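Local structure of zonadhesin (Komagataella phaffii, 5FX8) at residues T183-P187 with G188-C192; P231-G234 with L235-S239. The protein is the N-terminal part, with two cohesin-like domains, of a putative cell-wall adhesin that may take part in cell-cell interaction. One frame throughout, in Å; residues are numbered along the deposited sequence.

Contact 1: T183-P187 with G188-C192; sequences TVQTP and GTFDC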
loop_
_atom_site.group_PDB
_atom_site.type_symbol
_atom_site.label_atom_id
_atom_site.label_comp_id
_atom_site.label_asym_id
_atom_site.label_seq_id
_atom_site.Cartn_x
_atom_site.Cartn_y
_atom_site.Cartn_z
ATOM N N THR C 183 -37.777 -21.100 -10.256
ATOM C CA THR C 183 -38.679 -22.232 -10.414
ATOM C C THR C 183 -40.108 -21.725 -10.494
ATOM O O THR C 183 -40.487 -20.839 -9.734
ATOM C CB THR C 183 -38.593 -23.200 -9.222
ATOM O OG1 THR C 183 -37.244 -23.310 -8.779
ATOM C CG2 THR C 183 -39.068 -24.587 -9.605
ATOM N N VAL C 184 -40.904 -22.295 -11.399
ATOM C CA VAL C 184 -42.353 -22.134 -11.376
ATOM C C VAL C 184 -43.010 -23.511 -11.413
ATOM O O VAL C 184 -42.552 -24.413 -12.118
ATOM C CB VAL C 184 -42.841 -21.253 -12.537
ATOM C CG1 VAL C 184 -42.042 -20.063 -12.623
ATOM C CG2 VAL C 184 -42.785 -21.957 -13.819
ATOM N N GLN C 185 -44.081 -23.678 -10.649
ATOM C CA GLN C 185 -44.749 -24.964 -10.623
ATOM C C GLN C 185 -46.236 -24.797 -10.309
ATOM O O GLN C 185 -46.628 -23.885 -9.581
ATOM C CB GLN C 185 -44.075 -25.886 -9.612
ATOM C CG GLN C 185 -44.995 -26.398 -8.585
ATOM C CD GLN C 185 -44.399 -27.461 -7.736
ATOM O OE1 GLN C 185 -45.078 -28.017 -6.885
ATOM N NE2 GLN C 185 -43.131 -27.760 -7.946
ATOM N N THR C 186 -47.058 -25.666 -10.896
ATOM C CA THR C 186 -48.478 -25.774 -10.556
ATOM C C THR C 186 -48.762 -27.241 -10.400
ATOM O O THR C 186 -48.290 -28.032 -11.200
ATOM C CB THR C 186 -49.417 -25.198 -11.642
ATOM O OG1 THR C 186 -49.258 -25.955 -12.845
ATOM C CG2 THR C 186 -49.101 -23.773 -11.932
ATOM N N PRO C 187 -49.563 -27.618 -9.401
ATOM C CA PRO C 187 -50.283 -26.785 -8.448
ATOM C C PRO C 187 -49.654 -26.656 -7.071
ATOM O O PRO C 187 -50.336 -26.146 -6.183
ATOM C CB PRO C 187 -51.590 -27.532 -8.304
ATOM C CG PRO C 187 -51.143 -28.940 -8.308
ATOM C CD PRO C 187 -50.052 -29.005 -9.344
ATOM N N GLY C 188 -48.427 -27.103 -6.867
ATOM C CA GLY C 188 -47.887 -27.139 -5.518
ATOM C C GLY C 188 -47.789 -25.770 -4.860
ATOM O O GLY C 188 -47.974 -24.715 -5.469
ATOM N N THR C 189 -47.486 -25.807 -3.565
ATOM C CA THR C 189 -47.257 -24.613 -2.760
ATOM C C THR C 189 -45.902 -24.720 -2.080
ATOM O O THR C 189 -45.704 -25.597 -1.235
ATOM C CB THR C 189 -48.356 -24.420 -1.710
ATOM O OG1 THR C 189 -49.547 -23.944 -2.343
ATOM C CG2 THR C 189 -47.928 -23.398 -0.688
ATOM N N PHE C 190 -44.985 -23.813 -2.431
ATOM C CA PHE C 190 -43.624 -23.853 -1.901
ATOM C C PHE C 190 -43.600 -23.468 -0.432
ATOM O O PHE C 190 -44.306 -22.555 -0.008
ATOM C CB PHE C 190 -42.706 -22.921 -2.688
ATOM C CG PHE C 190 -42.271 -23.476 -4.005
ATOM C CD1 PHE C 190 -41.700 -24.731 -4.085
ATOM C CD2 PHE C 190 -42.458 -22.758 -5.176
ATOM C CE1 PHE C 190 -41.314 -25.250 -5.310
ATOM C CE2 PHE C 190 -42.075 -23.286 -6.401
ATOM C CZ PHE C 190 -41.505 -24.525 -6.465
ATOM N N ASP C 191 -42.792 -24.183 0.343
ATOM C CA ASP C 191 -42.566 -23.892 1.759
ATOM C C ASP C 191 -41.320 -23.017 1.865
ATOM O O ASP C 191 -40.188 -23.490 1.749
ATOM C CB ASP C 191 -42.420 -25.180 2.563
ATOM C CG ASP C 191 -42.346 -24.934 4.056
ATOM O OD1 ASP C 191 -42.157 -23.773 4.475
ATOM O OD2 ASP C 191 -42.464 -25.914 4.817
ATOM N N CYS C 192 -41.534 -21.732 2.094
ATOM C CA CYS C 192 -40.432 -20.792 2.066
ATOM C C CYS C 192 -39.556 -20.922 3.284
ATOM O O CYS C 192 -38.415 -20.464 3.272
ATOM C CB CYS C 192 -40.986 -19.391 1.933
ATOM S SG CYS C 192 -41.986 -19.321 0.447
#
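At Pro187 and Gly188, just after a cis peptide bond between Thr186 and Pro187, the backbone turns out of one strand into the next. The result is a beta-arch in the second cohesin-like domain, a sandwich of two antiparallel sheets: strand 176-186 belongs to one sheet, strand 189-200 to the other, so the neighbours in sequence meet through side chains and not through a hairpin ladder.

Thr183 and Gln185 both point inward from the first strand, and Phe190 reaches toward them from the second. With its CG beside the backbone N (chi1 -78°), Phe190 carries its ring into the interior, where CZ comes 4.0 Å from the methyl CG2 of Thr183. The methyl approaches the ring obliquely. Gln185 is extended beyond CG, and its amide approaches the same end of the ring, its plane inclined by 53° to the aromatic plane.

Interior packing continues onto strand 260-268, where the Phe265 ring stands at about 70° to that of Phe190, and onto Ile247 of strand 246-252. Thr183 also lies against Phe265, so the arch brings parts of both sheets together around one aromatic group. Nearer the turn, the aliphatic part of the Gln185 side chain passes Gly188, which has no side chain of its own to meet it, and Gln185 CG lies 3.9 Å from Gly188 N.

Contact 2: P231-G234 with L235-S239; sequences PASG and LPVES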
loop_
_atom_site.group_PDB
_atom_site.type_symbol
_atom_site.label_atom_id
_atom_site.label_comp_id
_atom_site.label_asym_id
_atom_site.label_seq_id
_atom_site.Cartn_x
_atom_site.Cartn_y
_atom_site.Cartn_z
ATOM N N PRO C 231 -34.511 -14.628 4.262
ATOM C CA PRO C 231 -34.215 -13.250 3.848
ATOM C C PRO C 231 -32.940 -12.710 4.451
ATOM O O PRO C 231 -32.232 -11.940 3.797
ATOM C CB PRO C 231 -35.436 -12.472 4.339
ATOM C CG PRO C 231 -36.528 -13.458 4.292
ATOM C CD PRO C 231 -35.933 -14.795 4.609
ATOM N N ALA C 232 -32.609 -13.114 5.669
ATOM C CA ALA C 232 -31.473 -12.547 6.363
ATOM C C ALA C 232 -30.146 -13.111 5.897
ATOM O O ALA C 232 -29.106 -12.675 6.393
ATOM C CB ALA C 232 -31.607 -12.761 7.869
ATOM N N SER C 233 -30.129 -14.059 4.979
ATOM C CA SER C 233 -28.874 -14.721 4.691
ATOM C C SER C 233 -28.013 -13.874 3.759
ATOM O O SER C 233 -28.513 -13.144 2.902
ATOM C CB SER C 233 -29.128 -16.113 4.124
ATOM O OG SER C 233 -30.046 -16.064 3.081
ATOM N N GLY C 234 -26.708 -13.937 3.975
ATOM C CA GLY C 234 -25.747 -13.233 3.167
ATOM C C GLY C 234 -25.080 -14.130 2.150
ATOM O O GLY C 234 -25.550 -15.228 1.835
ATOM N N LEU C 235 -23.974 -13.649 1.623
ATOM C CA LEU C 235 -23.322 -14.340 0.546
ATOM C C LEU C 235 -22.945 -15.750 0.976
ATOM O O LEU C 235 -22.573 -15.958 2.121
ATOM C CB LEU C 235 -22.124 -13.543 0.086
ATOM C CG LEU C 235 -22.562 -12.284 -0.665
ATOM C CD1 LEU C 235 -21.379 -11.391 -0.910
ATOM C CD2 LEU C 235 -23.219 -12.658 -1.977
ATOM N N PRO C 236 -23.026 -16.730 0.061
ATOM C CA PRO C 236 -23.174 -16.661 -1.388
ATOM C C PRO C 236 -24.541 -16.272 -1.919
ATOM O O PRO C 236 -24.627 -16.003 -3.101
ATOM C CB PRO C 236 -22.844 -18.084 -1.816
ATOM C CG PRO C 236 -23.237 -18.886 -0.718
ATOM C CD PRO C 236 -22.844 -18.119 0.487
ATOM N N VAL C 237 -25.569 -16.235 -1.079
ATOM C CA VAL C 237 -26.900 -15.841 -1.528
ATOM C C VAL C 237 -26.884 -14.369 -1.918
ATOM O O VAL C 237 -26.655 -13.502 -1.074
ATOM C CB VAL C 237 -27.936 -16.108 -0.432
ATOM C CG1 VAL C 237 -29.278 -15.572 -0.813
ATOM C CG2 VAL C 237 -28.040 -17.553 -0.194
ATOM N N GLU C 238 -27.151 -14.078 -3.191
ATOM C CA GLU C 238 -27.313 -12.700 -3.636
ATOM C C GLU C 238 -28.750 -12.195 -3.556
ATOM O O GLU C 238 -28.964 -10.995 -3.366
ATOM C CB GLU C 238 -26.853 -12.528 -5.080
ATOM C CG GLU C 238 -25.491 -12.997 -5.389
ATOM C CD GLU C 238 -25.074 -12.575 -6.781
ATOM O OE1 GLU C 238 -25.383 -13.302 -7.762
ATOM O OE2 GLU C 238 -24.448 -11.495 -6.894
ATOM N N SER C 239 -29.742 -13.062 -3.740
ATOM C CA SER C 239 -31.136 -12.638 -3.721
ATOM C C SER C 239 -32.015 -13.859 -3.533
ATOM O O SER C 239 -31.635 -14.963 -3.919
ATOM C CB SER C 239 -31.500 -11.924 -5.010
ATOM O OG SER C 239 -31.149 -12.778 -6.068
#
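Gly234 and Val237 close a beta-turn of type VIa, with Leu235 and Pro236 at its corners and a cis peptide bond between them; it leads from the loop after strand 227-228 into strand 237-242, outermost in its sheet within this chain. Along the approach, Pro231 and Ala232 lie against the co-crystallised lipoxygenase, where Ala232 O accepts a hydrogen bond from Arg379 of that chain.

Ser233 comes next. Its hydroxyl sits between the backbone N and the carbonyl carbon (chi1 50°), which directs OG back to a hydrogen bond with Thr230 O, and the same oxygen lies against the Val237 side chain, 4.0 Å from CG1 of that valine. While OG bonds within the loop, Ser233 O bonds to Arg391 of the lipoxygenase chain, a contact of the co-crystal.

Gly234 then supplies the turn's acceptor: Gly234 O accepts a weak hydrogen bond from Val237 N at 3.1 Å, bent to 132° at the hydrogen. CB of Val237 points toward the loop and lies 3.4 Å from Gly234 O. With CG1 anti to the backbone N (chi1 174°), both methyls face the loop, and Val237 CG2 comes 4.0 Å from Gly234 O.

Contacts 1 and 2 follow one another along the chain within the same cohesin-like domain, their centres about 21 Å apart and their nearest atoms about 6 Å apart, without touching. Strands 176-186 and 237-242 flank strand 246-252 in one sheet: contact 1 pairs with it through Thr183 and Ile247, contact 2 through Glu238 and Ser250. A covalent tie adds to this, since Cys192 of contact 1 is disulfide-bonded to Cys242, at the end of the strand that contact 2 opens. Their surroundings differ. No other protein chain of the assembly touches contact 1, whereas contact 2 meets the lipoxygenase chain, where Leu235 N is hydrogen-bonded to Tyr398 OH of that chain.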